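Local coordinates for flagellar biosynthesis protein FlhA (Bacillus subtilis, PDB 3MIX), which takes part in the export of flagellar proteins and provides an adaptor that delivers late flagellar building blocks to the type III secretion system, at residues E23-E28 with V41-I46; L70-M75 with V173-I178; E103-L106 with N111-A114; L231-S236 with P344-V349. All coordinates share one frame; numbering follows the deposited sequence.

Contact 1 (E23-E28 with V41-I46)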
loop_
_atom_site.group_PDB
_atom_site.type_symbol
_atom_site.label_atom_id
_atom_site.label_comp_id
_atom_site.label_asym_id
_atom_site.label_seq_id
_atom_site.Cartn_x
_atom_site.Cartn_y
_atom_site.Cartn_z
ATOM N N GLU A 23 -24.645 7.953 -0.214
ATOM C CA GLU A 23 -25.593 8.264 -1.327
ATOM C C GLU A 23 -26.248 7.010 -1.910
ATOM O O GLU A 23 -27.467 6.974 -2.108
ATOM C CB GLU A 23 -24.892 9.055 -2.441
ATOM C CG GLU A 23 -25.023 10.577 -2.332
ATOM C CD GLU A 23 -25.096 11.269 -3.697
ATOM O OE1 GLU A 23 -24.689 10.666 -4.714
ATOM O OE2 GLU A 23 -25.568 12.424 -3.757
ATOM N N ILE A 24 -25.430 5.995 -2.197
ATOM C CA ILE A 24 -25.921 4.710 -2.707
ATOM C C ILE A 24 -26.503 3.859 -1.569
ATOM O O ILE A 24 -27.352 2.989 -1.805
ATOM C CB ILE A 24 -24.817 3.928 -3.490
ATOM C CG1 ILE A 24 -25.453 3.048 -4.577
ATOM C CG2 ILE A 24 -23.896 3.145 -2.542
ATOM C CD1 ILE A 24 -24.630 1.835 -4.970
ATOM N N LEU A 25 -26.026 4.116 -0.347
ATOM C CA LEU A 25 -26.576 3.526 0.876
ATOM C C LEU A 25 -28.009 3.985 1.092
ATOM O O LEU A 25 -28.850 3.221 1.573
ATOM C CB LEU A 25 -25.724 3.901 2.093
ATOM C CG LEU A 25 -24.515 3.011 2.378
ATOM C CD1 LEU A 25 -23.567 3.679 3.352
ATOM C CD2 LEU A 25 -24.959 1.653 2.898
ATOM N N GLU A 26 -28.266 5.242 0.730
ATOM C CA GLU A 26 -29.612 5.811 0.716
ATOM C C GLU A 26 -30.531 4.968 -0.163
ATOM O O GLU A 26 -31.665 4.662 0.225
ATOM C CB GLU A 26 -29.586 7.261 0.206
ATOM C CG GLU A 26 -28.649 8.209 0.967
ATOM C CD GLU A 26 -29.001 8.348 2.445
ATOM O OE1 GLU A 26 -30.206 8.355 2.798
ATOM O OE2 GLU A 26 -28.060 8.460 3.257
ATOM N N GLU A 27 -30.024 4.587 -1.337
ATOM C CA GLU A 27 -30.769 3.752 -2.268
ATOM C C GLU A 27 -30.947 2.331 -1.736
ATOM O O GLU A 27 -32.053 1.800 -1.762
ATOM C CB GLU A 27 -30.102 3.733 -3.646
ATOM C CG GLU A 27 -31.079 3.400 -4.786
ATOM C CD GLU A 27 -30.410 3.264 -6.148
ATOM O OE1 GLU A 27 -29.267 3.752 -6.317
ATOM O OE2 GLU A 27 -31.036 2.663 -7.049
ATOM N N GLU A 28 -29.858 1.733 -1.251
ATOM C CA GLU A 28 -29.878 0.412 -0.602
ATOM C C GLU A 28 -30.949 0.348 0.500
ATOM O O GLU A 28 -31.734 -0.600 0.555
ATOM C CB GLU A 28 -28.484 0.073 -0.030
ATOM C CG GLU A 28 -28.274 -1.381 0.429
ATOM C CD GLU A 28 -26.883 -1.632 1.052
ATOM O OE1 GLU A 28 -25.930 -0.874 0.748
ATOM O OE2 GLU A 28 -26.740 -2.592 1.850
ATOM N N VAL A 41 -28.882 -1.600 11.133
ATOM C CA VAL A 41 -27.449 -1.884 11.387
ATOM C C VAL A 41 -26.729 -2.347 10.121
ATOM O O VAL A 41 -25.559 -2.042 9.931
ATOM C CB VAL A 41 -27.205 -2.983 12.442
ATOM C CG1 VAL A 41 -25.939 -2.695 13.213
ATOM C CG2 VAL A 41 -28.350 -3.057 13.373
ATOM N N GLN A 42 -27.441 -3.090 9.270
ATOM C CA GLN A 42 -26.831 -3.685 8.069
ATOM C C GLN A 42 -26.375 -2.590 7.109
ATOM O O GLN A 42 -25.451 -2.795 6.360
ATOM C CB GLN A 42 -27.777 -4.686 7.371
ATOM C CG GLN A 42 -28.294 -5.854 8.239
ATOM C CD GLN A 42 -27.191 -6.723 8.848
ATOM O OE1 GLN A 42 -26.083 -6.841 8.308
ATOM N NE2 GLN A 42 -27.499 -7.348 9.977
ATOM N N LEU A 43 -26.998 -1.416 7.168
ATOM C CA LEU A 43 -26.475 -0.242 6.464
ATOM C C LEU A 43 -25.054 0.139 6.888
ATOM O O LEU A 43 -24.357 0.813 6.149
ATOM C CB LEU A 43 -27.381 0.979 6.655
ATOM C CG LEU A 43 -28.671 1.161 5.861
ATOM C CD1 LEU A 43 -29.355 2.415 6.330
ATOM C CD2 LEU A 43 -28.401 1.239 4.349
ATOM N N LEU A 44 -24.652 -0.246 8.098
ATOM C CA LEU A 44 -23.311 0.078 8.581
ATOM C C LEU A 44 -22.344 -0.991 8.094
ATOM O O LEU A 44 -22.237 -2.070 8.692
ATOM C CB LEU A 44 -23.274 0.206 10.108
ATOM C CG LEU A 44 -24.374 1.036 10.761
ATOM C CD1 LEU A 44 -24.336 0.900 12.287
ATOM C CD2 LEU A 44 -24.317 2.491 10.316
ATOM N N HIS A 45 -21.665 -0.681 6.990
ATOM C CA HIS A 45 -20.766 -1.613 6.331
ATOM C C HIS A 45 -19.417 -1.474 6.951
ATOM O O HIS A 45 -18.793 -0.422 6.834
ATOM C CB HIS A 45 -20.646 -1.295 4.839
ATOM C CG HIS A 45 -21.880 -1.624 4.060
ATOM N ND1 HIS A 45 -21.977 -2.740 3.256
ATOM C CD2 HIS A 45 -23.077 -0.997 3.985
ATOM C CE1 HIS A 45 -23.179 -2.779 2.711
ATOM N NE2 HIS A 45 -23.865 -1.731 3.132
ATOM N N ILE A 46 -18.942 -2.531 7.600
ATOM C CA ILE A 46 -17.633 -2.442 8.253
ATOM C C ILE A 46 -16.648 -3.520 7.741
ATOM O O ILE A 46 -15.507 -3.584 8.191
ATOM C CB ILE A 46 -17.760 -2.369 9.820
ATOM C CG1 ILE A 46 -18.678 -3.456 10.368
ATOM C CG2 ILE A 46 -18.335 -1.019 10.265
ATOM C CD1 ILE A 46 -17.948 -4.592 10.953
#
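His45 NE2 points at the open end of the Glu28 carboxylate and shares its N-H between both oxygens. OE2 lies 3.3 Å from His45 NE2 with an N-H...O angle of 139°. Glu28 OE1 is just as distant from NE2 but less well aligned, and that bond is weak. The donor reaches OE2 on its syn side, the side of the other oxygen, and OE2 lies in the plane of the imidazole. The carboxylate itself is turned 69° from the ring, so the pair meets edge-on without stacking. Glu28 gets there as an extended arm, its CG opposite the backbone N (chi1 -168°). The other ring nitrogen, ND1, is hydrogen-bonded to Glu50. Acidic groups at both nitrogens might favour a protonated ring, although Arg92 and Arg94 of strand 92-95, which touch the histidine, would work against it; Arg94 also makes a long, weak ion pair with Glu28. An alanine in place of Glu28 would probably leave His45 NE2 without this acceptor and let the ring turn more readily.

These residues belong to the N-terminal part of the cytosolic domain, where helix 24-31 and helix 37-40 come before strand 49-53, and the loop 41-46 folds back over the first helix. There the contact is mostly methyl packing, and it is reciprocal: each leucine sets CD2 against the other's carbonyl O, Leu25 CD2 to Leu43 O and Leu43 CD2 to Leu25 O both measuring 3.4 Å. The two methyls, Leu25 CD2 and Leu43 CD2, make an apolar contact at 3.8 Å. Leu25 CD2 also approaches His45 CD2 to 3.4 Å, the two side chains running past each other in opposite directions.

Contact 2 (L70-M75 with V173-I178)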
loop_
_atom_site.group_PDB
_atom_site.type_symbol
_atom_site.label_atom_id
_atom_site.label_comp_id
_atom_site.label_asym_id
_atom_site.label_seq_id
_atom_site.Cartn_x
_atom_site.Cartn_y
_atom_site.Cartn_z
ATOM N N LEU A 70 -14.452 -16.716 -6.741
ATOM C CA LEU A 70 -13.944 -17.286 -5.493
ATOM C C LEU A 70 -12.524 -17.831 -5.625
ATOM O O LEU A 70 -11.644 -17.475 -4.831
ATOM C CB LEU A 70 -14.889 -18.375 -4.973
ATOM C CG LEU A 70 -15.872 -18.101 -3.819
ATOM C CD1 LEU A 70 -15.886 -16.659 -3.305
ATOM C CD2 LEU A 70 -17.300 -18.568 -4.154
ATOM N N ASP A 71 -12.315 -18.681 -6.631
ATOM C CA ASP A 71 -10.999 -19.230 -6.921
ATOM C C ASP A 71 -10.050 -18.114 -7.313
ATOM O O ASP A 71 -8.881 -18.159 -6.957
ATOM C CB ASP A 71 -11.052 -20.319 -8.021
ATOM C CG ASP A 71 -11.573 -21.660 -7.501
ATOM O OD1 ASP A 71 -11.511 -21.896 -6.272
ATOM O OD2 ASP A 71 -12.040 -22.489 -8.316
ATOM N N ARG A 72 -10.544 -17.110 -8.030
ATOM C CA ARG A 72 -9.678 -15.983 -8.384
ATOM C C ARG A 72 -9.221 -15.157 -7.164
ATOM O O ARG A 72 -8.100 -14.664 -7.129
ATOM C CB ARG A 72 -10.313 -15.103 -9.453
ATOM C CG ARG A 72 -10.386 -15.821 -10.795
ATOM C CD ARG A 72 -10.914 -14.948 -11.935
ATOM N NE ARG A 72 -10.430 -15.466 -13.220
ATOM C CZ ARG A 72 -9.155 -15.420 -13.606
ATOM N NH1 ARG A 72 -8.240 -14.871 -12.813
ATOM N NH2 ARG A 72 -8.791 -15.927 -14.769
ATOM N N ILE A 73 -10.096 -15.035 -6.167
ATOM C CA ILE A 73 -9.775 -14.303 -4.959
ATOM C C ILE A 73 -8.711 -15.045 -4.138
ATOM O O ILE A 73 -7.781 -14.428 -3.612
ATOM C CB ILE A 73 -11.051 -13.975 -4.151
ATOM C CG1 ILE A 73 -11.832 -12.892 -4.901
ATOM C CG2 ILE A 73 -10.689 -13.510 -2.752
ATOM C CD1 ILE A 73 -13.224 -12.655 -4.398
ATOM N N VAL A 74 -8.853 -16.368 -4.075
ATOM C CA VAL A 74 -7.876 -17.250 -3.444
ATOM C C VAL A 74 -6.465 -17.057 -4.029
ATOM O O VAL A 74 -5.483 -16.911 -3.297
ATOM C CB VAL A 74 -8.342 -18.726 -3.529
ATOM C CG1 VAL A 74 -7.204 -19.695 -3.217
ATOM C CG2 VAL A 74 -9.543 -18.951 -2.580
ATOM N N MET A 75 -6.387 -17.033 -5.351
ATOM C CA MET A 75 -5.154 -16.730 -6.072
ATOM C C MET A 75 -4.551 -15.396 -5.662
ATOM O O MET A 75 -3.352 -15.297 -5.408
ATOM C CB MET A 75 -5.448 -16.669 -7.565
ATOM C CG MET A 75 -5.049 -17.875 -8.338
ATOM S SD MET A 75 -4.925 -19.409 -7.390
ATOM C CE MET A 75 -3.225 -19.810 -7.776
ATOM N N VAL A 173 -9.585 -9.477 -16.176
ATOM C CA VAL A 173 -9.643 -8.018 -16.046
ATOM C C VAL A 173 -9.982 -7.613 -14.603
ATOM O O VAL A 173 -9.292 -6.779 -14.019
ATOM C CB VAL A 173 -10.646 -7.376 -17.030
ATOM C CG1 VAL A 173 -10.602 -5.855 -16.929
ATOM C CG2 VAL A 173 -10.343 -7.815 -18.456
ATOM N N VAL A 174 -11.028 -8.221 -14.039
ATOM C CA VAL A 174 -11.472 -7.892 -12.686
ATOM C C VAL A 174 -10.455 -8.362 -11.641
ATOM O O VAL A 174 -10.249 -7.689 -10.634
ATOM C CB VAL A 174 -12.953 -8.369 -12.394
ATOM C CG1 VAL A 174 -13.110 -9.895 -12.577
ATOM C CG2 VAL A 174 -13.384 -7.961 -10.990
ATOM N N SER A 175 -9.791 -9.481 -11.933
ATOM C CA SER A 175 -8.739 -10.031 -11.089
ATOM C C SER A 175 -7.570 -9.084 -10.912
ATOM O O SER A 175 -7.148 -8.843 -9.785
ATOM C CB SER A 175 -8.201 -11.340 -11.659
ATOM O OG SER A 175 -9.000 -12.420 -11.233
ATOM N N THR A 176 -7.035 -8.573 -12.021
ATOM C CA THR A 176 -5.900 -7.668 -11.948
ATOM C C THR A 176 -6.345 -6.275 -11.440
ATOM O O THR A 176 -5.615 -5.621 -10.699
ATOM C CB THR A 176 -5.039 -7.647 -13.258
ATOM O OG1 THR A 176 -5.385 -6.535 -14.078
ATOM C CG2 THR A 176 -5.179 -8.959 -14.060
ATOM N N HIS A 177 -7.558 -5.853 -11.784
ATOM C CA HIS A 177 -8.128 -4.649 -11.171
ATOM C C HIS A 177 -8.257 -4.719 -9.625
ATOM O O HIS A 177 -7.913 -3.761 -8.912
ATOM C CB HIS A 177 -9.461 -4.294 -11.813
ATOM C CG HIS A 177 -9.864 -2.876 -11.591
ATOM N ND1 HIS A 177 -11.149 -2.429 -11.783
ATOM C CD2 HIS A 177 -9.155 -1.808 -11.151
ATOM C CE1 HIS A 177 -11.211 -1.141 -11.497
ATOM N NE2 HIS A 177 -10.018 -0.742 -11.100
ATOM N N ILE A 178 -8.727 -5.854 -9.114
ATOM C CA ILE A 178 -8.831 -6.060 -7.677
ATOM C C ILE A 178 -7.447 -6.088 -7.042
ATOM O O ILE A 178 -7.226 -5.397 -6.040
ATOM C CB ILE A 178 -9.612 -7.339 -7.330
ATOM C CG1 ILE A 178 -11.097 -7.153 -7.657
ATOM C CG2 ILE A 178 -9.441 -7.707 -5.843
ATOM C CD1 ILE A 178 -11.851 -8.464 -7.749
#
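Arg72 and Ser175 carry this contact, and its one polar link is a weak hydrogen bond. Arg72 NH1 donates to Ser175 OG over 3.0 Å, but the N-H...O angle of 133° shows that the hydrogen points well off the oxygen, which approaches the guanidinium obliquely. The serine oxygen has a stronger partner in its own helix, the carbonyl of Ala171 one turn earlier, so OG can receive from the arginine while giving its own hydrogen to that carbonyl.

Van der Waals contact fills in the rest. The arginine chain is extended from CG to NE and passes alongside the hydroxyl, Arg72 CD lying 3.2 Å and Arg72 CB 3.5 Å from Ser175 OG. A turn about the CD-NE bond (chi4 -69°) then swings NH1 back to the oxygen that the methylenes have just passed.

In the fold this is where helix 69-84 meets helix 170-189, two elements that both pack on the mixed four-stranded sheet: Ile73 touches Ile93 of strand 92-95, and Val174 and Ile178 touch Phe51 of strand 49-53. Backbone proximity is the last kind of evidence. The CA atoms of Arg72 and Ser175 are 6.6 Å apart, a spacing compatible with a side chain as short as serine at the interface. Further along the arginine, Asp68 offers NE a long, weak ion pair, and Asp169, Ala171 and Ser172 touch the chain.

Contact 3 (E103-L106 with N111-A114)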
loop_
_atom_site.group_PDB
_atom_site.type_symbol
_atom_site.label_atom_id
_atom_site.label_comp_id
_atom_site.label_asym_id
_atom_site.label_seq_id
_atom_site.Cartn_x
_atom_site.Cartn_y
_atom_site.Cartn_z
ATOM N N GLU A 103 -22.066 -3.879 -14.105
ATOM C CA GLU A 103 -21.216 -3.083 -13.219
ATOM C C GLU A 103 -20.682 -3.847 -12.009
ATOM O O GLU A 103 -21.422 -4.582 -11.354
ATOM C CB GLU A 103 -21.964 -1.843 -12.731
ATOM C CG GLU A 103 -21.100 -0.603 -12.671
ATOM C CD GLU A 103 -21.057 0.138 -14.003
ATOM O OE1 GLU A 103 -20.423 -0.371 -14.958
ATOM O OE2 GLU A 103 -21.659 1.234 -14.090
ATOM N N TYR A 104 -19.396 -3.662 -11.720
ATOM C CA TYR A 104 -18.850 -4.095 -10.447
ATOM C C TYR A 104 -18.243 -2.926 -9.691
ATOM O O TYR A 104 -17.865 -1.912 -10.286
ATOM C CB TYR A 104 -17.834 -5.231 -10.608
ATOM C CG TYR A 104 -16.536 -4.823 -11.264
ATOM C CD1 TYR A 104 -15.499 -4.261 -10.511
ATOM C CD2 TYR A 104 -16.334 -5.014 -12.632
ATOM C CE1 TYR A 104 -14.302 -3.886 -11.107
ATOM C CE2 TYR A 104 -15.140 -4.645 -13.239
ATOM C CZ TYR A 104 -14.123 -4.083 -12.465
ATOM O OH TYR A 104 -12.937 -3.712 -13.047
ATOM N N ARG A 105 -18.136 -3.102 -8.382
ATOM C CA ARG A 105 -17.625 -2.090 -7.476
ATOM C C ARG A 105 -16.783 -2.748 -6.368
ATOM O O ARG A 105 -17.146 -3.807 -5.857
ATOM C CB ARG A 105 -18.813 -1.363 -6.871
ATOM C CG ARG A 105 -18.514 -0.037 -6.251
ATOM C CD ARG A 105 -19.805 0.562 -5.714
ATOM N NE ARG A 105 -19.556 1.507 -4.627
ATOM C CZ ARG A 105 -20.416 1.761 -3.640
ATOM N NH1 ARG A 105 -21.582 1.117 -3.580
ATOM N NH2 ARG A 105 -20.100 2.648 -2.696
ATOM N N LEU A 106 -15.654 -2.134 -6.016
ATOM C CA LEU A 106 -14.803 -2.621 -4.921
ATOM C C LEU A 106 -14.686 -1.599 -3.804
ATOM O O LEU A 106 -14.401 -0.426 -4.044
ATOM C CB LEU A 106 -13.401 -3.006 -5.414
ATOM C CG LEU A 106 -12.505 -3.703 -4.368
ATOM C CD1 LEU A 106 -12.910 -5.178 -4.145
ATOM C CD2 LEU A 106 -11.051 -3.610 -4.749
ATOM N N ASN A 111 -14.864 2.266 2.006
ATOM C CA ASN A 111 -14.794 3.243 0.906
ATOM C C ASN A 111 -14.693 2.603 -0.463
ATOM O O ASN A 111 -13.943 1.646 -0.651
ATOM C CB ASN A 111 -13.591 4.177 1.069
ATOM C CG ASN A 111 -13.482 4.772 2.451
ATOM O OD1 ASN A 111 -14.379 5.482 2.909
ATOM N ND2 ASN A 111 -12.364 4.500 3.125
ATOM N N GLU A 112 -15.430 3.140 -1.426
ATOM C CA GLU A 112 -15.294 2.701 -2.810
ATOM C C GLU A 112 -13.914 3.091 -3.321
ATOM O O GLU A 112 -13.523 4.247 -3.228
ATOM C CB GLU A 112 -16.375 3.324 -3.692
ATOM C CG GLU A 112 -16.196 3.018 -5.170
ATOM C CD GLU A 112 -17.358 3.491 -6.023
ATOM O OE1 GLU A 112 -18.411 3.843 -5.460
ATOM O OE2 GLU A 112 -17.218 3.507 -7.262
ATOM N N VAL A 113 -13.179 2.122 -3.857
ATOM C CA VAL A 113 -11.837 2.383 -4.370
ATOM C C VAL A 113 -11.763 2.079 -5.848
ATOM O O VAL A 113 -10.794 2.421 -6.509
ATOM C CB VAL A 113 -10.731 1.575 -3.601
ATOM C CG1 VAL A 113 -10.645 2.038 -2.154
ATOM C CG2 VAL A 113 -10.959 0.054 -3.691
ATOM N N ALA A 114 -12.780 1.405 -6.363
ATOM C CA ALA A 114 -12.801 1.037 -7.766
ATOM C C ALA A 114 -14.201 0.697 -8.216
ATOM O O ALA A 114 -14.997 0.161 -7.455
ATOM C CB ALA A 114 -11.874 -0.141 -8.020
#
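Arg105 and Glu112 cross at about a right angle over one side of a beta hairpin, strands 103-108 and 111-117, whose pairing contains a classic beta bulge: Val113 and Ala114 both face Leu106. The arginine is stretched out, with CG opposite the backbone N (chi1 -162°), and Glu112 is extended too. Their flat ends are inclined 60° to each other, and Arg105 NE reaches Glu112 OE1 at 2.7 Å. The salt bridge is short, but with an N-H...O angle of 124° its hydrogen bond is weak. A leucine in place of Arg105 would probably leave the Glu112 carboxylate without this cation and weaken the tie between the strands on that side. A longer, weak ion pair joins Arg105 to Glu52 of the neighbouring strand.

Leu106 and Ala114, a hydrogen-bonded antiparallel pair, send their side chains to the other face, against Lys181 of helix 170-189. Leu106 CB and Ala114 CB are 4.2 Å apart, and Leu106 CD2 meets Val113 CG2 at 3.8 Å. The backbone bond from Leu106 N to Ala114 O is almost straight. At the bulge the Leu106 carbonyl O takes two N-H groups, strongly from Val113 N at 2.8 Å and weakly from Ala114 N at 3.4 Å.

Contact 4 (L231-S236 with P344-V349)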
loop_
_atom_site.group_PDB
_atom_site.type_symbol
_atom_site.label_atom_id
_atom_site.label_comp_id
_atom_site.label_asym_id
_atom_site.label_seq_id
_atom_site.Cartn_x
_atom_site.Cartn_y
_atom_site.Cartn_z
ATOM N N LEU A 231 4.006 -0.931 4.258
ATOM C CA LEU A 231 3.126 -1.262 3.121
ATOM C C LEU A 231 2.755 -0.041 2.318
ATOM O O LEU A 231 2.688 -0.108 1.109
ATOM C CB LEU A 231 1.856 -2.004 3.552
ATOM C CG LEU A 231 2.224 -3.381 4.121
ATOM C CD1 LEU A 231 1.019 -4.077 4.708
ATOM C CD2 LEU A 231 2.949 -4.290 3.058
ATOM N N LYS A 232 2.529 1.066 3.016
ATOM C CA LYS A 232 2.172 2.317 2.387
ATOM C C LYS A 232 3.166 2.705 1.294
ATOM O O LYS A 232 2.765 3.144 0.223
ATOM C CB LYS A 232 2.131 3.419 3.437
ATOM C CG LYS A 232 1.491 4.710 2.971
ATOM C CD LYS A 232 0.945 5.517 4.177
ATOM C CE LYS A 232 2.082 6.220 4.999
ATOM N NZ LYS A 232 1.715 6.659 6.435
ATOM N N GLU A 233 4.455 2.532 1.566
ATOM C CA GLU A 233 5.491 2.833 0.592
ATOM C C GLU A 233 5.936 1.603 -0.203
ATOM O O GLU A 233 6.991 1.622 -0.847
ATOM C CB GLU A 233 6.685 3.504 1.289
ATOM C CG GLU A 233 6.269 4.710 2.162
ATOM C CD GLU A 233 7.449 5.637 2.507
ATOM O OE1 GLU A 233 8.140 6.097 1.580
ATOM O OE2 GLU A 233 7.672 5.925 3.705
ATOM N N LYS A 234 5.147 0.534 -0.160
ATOM C CA LYS A 234 5.370 -0.629 -1.038
ATOM C C LYS A 234 6.580 -1.458 -0.586
ATOM O O LYS A 234 7.203 -2.167 -1.387
ATOM C CB LYS A 234 5.542 -0.225 -2.527
ATOM C CG LYS A 234 4.426 0.633 -3.145
ATOM C CD LYS A 234 3.029 0.205 -2.665
ATOM C CE LYS A 234 1.906 1.136 -3.166
ATOM N NZ LYS A 234 1.506 2.116 -2.124
ATOM N N VAL A 235 6.915 -1.359 0.692
ATOM C CA VAL A 235 7.993 -2.152 1.239
ATOM C C VAL A 235 7.325 -3.406 1.734
ATOM O O VAL A 235 6.482 -3.355 2.623
ATOM C CB VAL A 235 8.734 -1.425 2.404
ATOM C CG1 VAL A 235 9.764 -2.363 3.063
ATOM C CG2 VAL A 235 9.404 -0.116 1.911
ATOM N N SER A 236 7.682 -4.532 1.139
ATOM C CA SER A 236 7.159 -5.820 1.598
ATOM C C SER A 236 7.467 -6.033 3.104
ATOM O O SER A 236 8.549 -5.628 3.604
ATOM C CB SER A 236 7.796 -6.951 0.781
ATOM O OG SER A 236 7.482 -8.222 1.333
ATOM N N PRO A 344 18.011 11.812 7.453
ATOM C CA PRO A 344 17.178 12.604 8.386
ATOM C C PRO A 344 16.067 13.424 7.721
ATOM O O PRO A 344 15.193 13.971 8.415
ATOM C CB PRO A 344 18.197 13.542 9.057
ATOM C CG PRO A 344 19.313 13.651 8.081
ATOM C CD PRO A 344 19.410 12.295 7.443
ATOM N N VAL A 345 16.102 13.492 6.392
ATOM C CA VAL A 345 15.177 14.315 5.614
ATOM C C VAL A 345 14.128 13.462 4.879
ATOM O O VAL A 345 13.033 13.930 4.554
ATOM C CB VAL A 345 15.965 15.175 4.594
ATOM C CG1 VAL A 345 15.075 16.212 3.957
ATOM C CG2 VAL A 345 17.139 15.868 5.275
ATOM N N ARG A 346 14.487 12.207 4.636
ATOM C CA ARG A 346 13.721 11.260 3.820
ATOM C C ARG A 346 12.229 11.157 4.143
ATOM O O ARG A 346 11.380 11.312 3.262
ATOM C CB ARG A 346 14.359 9.892 3.944
ATOM C CG ARG A 346 13.847 8.914 2.956
ATOM C CD ARG A 346 13.358 7.691 3.687
ATOM N NE ARG A 346 12.291 7.128 2.899
ATOM C CZ ARG A 346 11.017 7.058 3.239
ATOM N NH1 ARG A 346 10.194 6.546 2.358
ATOM N NH2 ARG A 346 10.566 7.449 4.423
ATOM N N MET A 347 11.924 10.877 5.405
ATOM C CA MET A 347 10.548 10.775 5.868
ATOM C C MET A 347 9.760 12.082 5.636
ATOM O O MET A 347 8.589 12.049 5.270
ATOM C CB MET A 347 10.526 10.321 7.336
ATOM C CG MET A 347 9.537 11.035 8.227
ATOM S SD MET A 347 9.394 10.317 9.882
ATOM C CE MET A 347 11.050 10.547 10.526
ATOM N N TYR A 348 10.416 13.222 5.797
ATOM C CA TYR A 348 9.746 14.511 5.585
ATOM C C TYR A 348 9.526 14.856 4.112
ATOM O O TYR A 348 8.489 15.410 3.755
ATOM C CB TYR A 348 10.489 15.624 6.318
ATOM C CG TYR A 348 10.554 15.398 7.815
ATOM C CD1 TYR A 348 9.433 15.625 8.621
ATOM C CD2 TYR A 348 11.723 14.932 8.422
ATOM C CE1 TYR A 348 9.478 15.415 9.992
ATOM C CE2 TYR A 348 11.779 14.713 9.797
ATOM C CZ TYR A 348 10.651 14.959 10.570
ATOM O OH TYR A 348 10.692 14.758 11.925
ATOM N N VAL A 349 10.493 14.516 3.260
ATOM C CA VAL A 349 10.346 14.688 1.811
ATOM C C VAL A 349 9.117 13.913 1.341
ATOM O O VAL A 349 8.303 14.427 0.558
ATOM C CB VAL A 349 11.606 14.201 1.033
ATOM C CG1 VAL A 349 11.392 14.281 -0.475
ATOM C CG2 VAL A 349 12.834 14.993 1.439
#
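Arg346 NH2 is shared by two carboxylates: it makes a weak hydrogen bond to Glu233 OE2 at 3.3 Å, with an N-H...O angle of 133°, and a salt bridge to Glu262 of helix 257-267. Glu233 follows directly on helix 220-232, which closes with a Schellman motif. Lys234, with a positive phi of 74°, is the C-prime residue; its N bonds to Leu231 O over 2.8 Å, and Val235 N reaches the carbonyl of the residue before Leu231. The acid that meets Arg346 therefore stands at the point where the chain leaves the helix.

The two side chains come from opposite directions. Glu233 is extended beyond CG and, as modelled, ends at the edge of the guanidinium, its CD near the guanidinium plane, with the two flat groups 32° apart. Arg346, rooted in helix 343-353, bends at its second torsion to meet it. Glu233 OE1 and Arg346 NH1 are also placed as a salt bridge, but they are modelled too close together, so this part of the pairing is doubtful.

Other groups steady the guanidinium: NE is hydrogen-bonded to the carbonyl of Val362. Arg265 stands close to NH1 and also forms a long, weak ion pair with Glu233, making this a mixed cluster of acids and arginines between two helical regions of the cytosolic domain. The contact is narrow, with backbones far apart; the nearest CA atoms, of Glu233 and Met347, are 10.8 Å from each other. At the helix end, Lys234 NZ folds back to Lys232 O, 2.9 Å away and above its carbonyl plane.

Contact 1 closes first along the chain; contact 3, a hairpin, falls between the two segments of contact 2, and contact 4 comes last. Contacts 1, 2 and 3 gather around the four-stranded mixed sheet. The centre of contact 3 is about 14 Å from those of contacts 1 and 2, and it touches both. Ile24 CG2 packs on Arg105 NH1 at 3.2 Å, while Tyr104 OH and His177 ND1, 2.5 Å apart, make a probable hydrogen bond from hairpin to helix 170-189. Contact 4 lies on the opposite side of the chain's centre, about 27 to 35 Å away between centres, so the four contacts sample two separate parts of the cytosolic domain, one at the sheet and one among the helices beyond it.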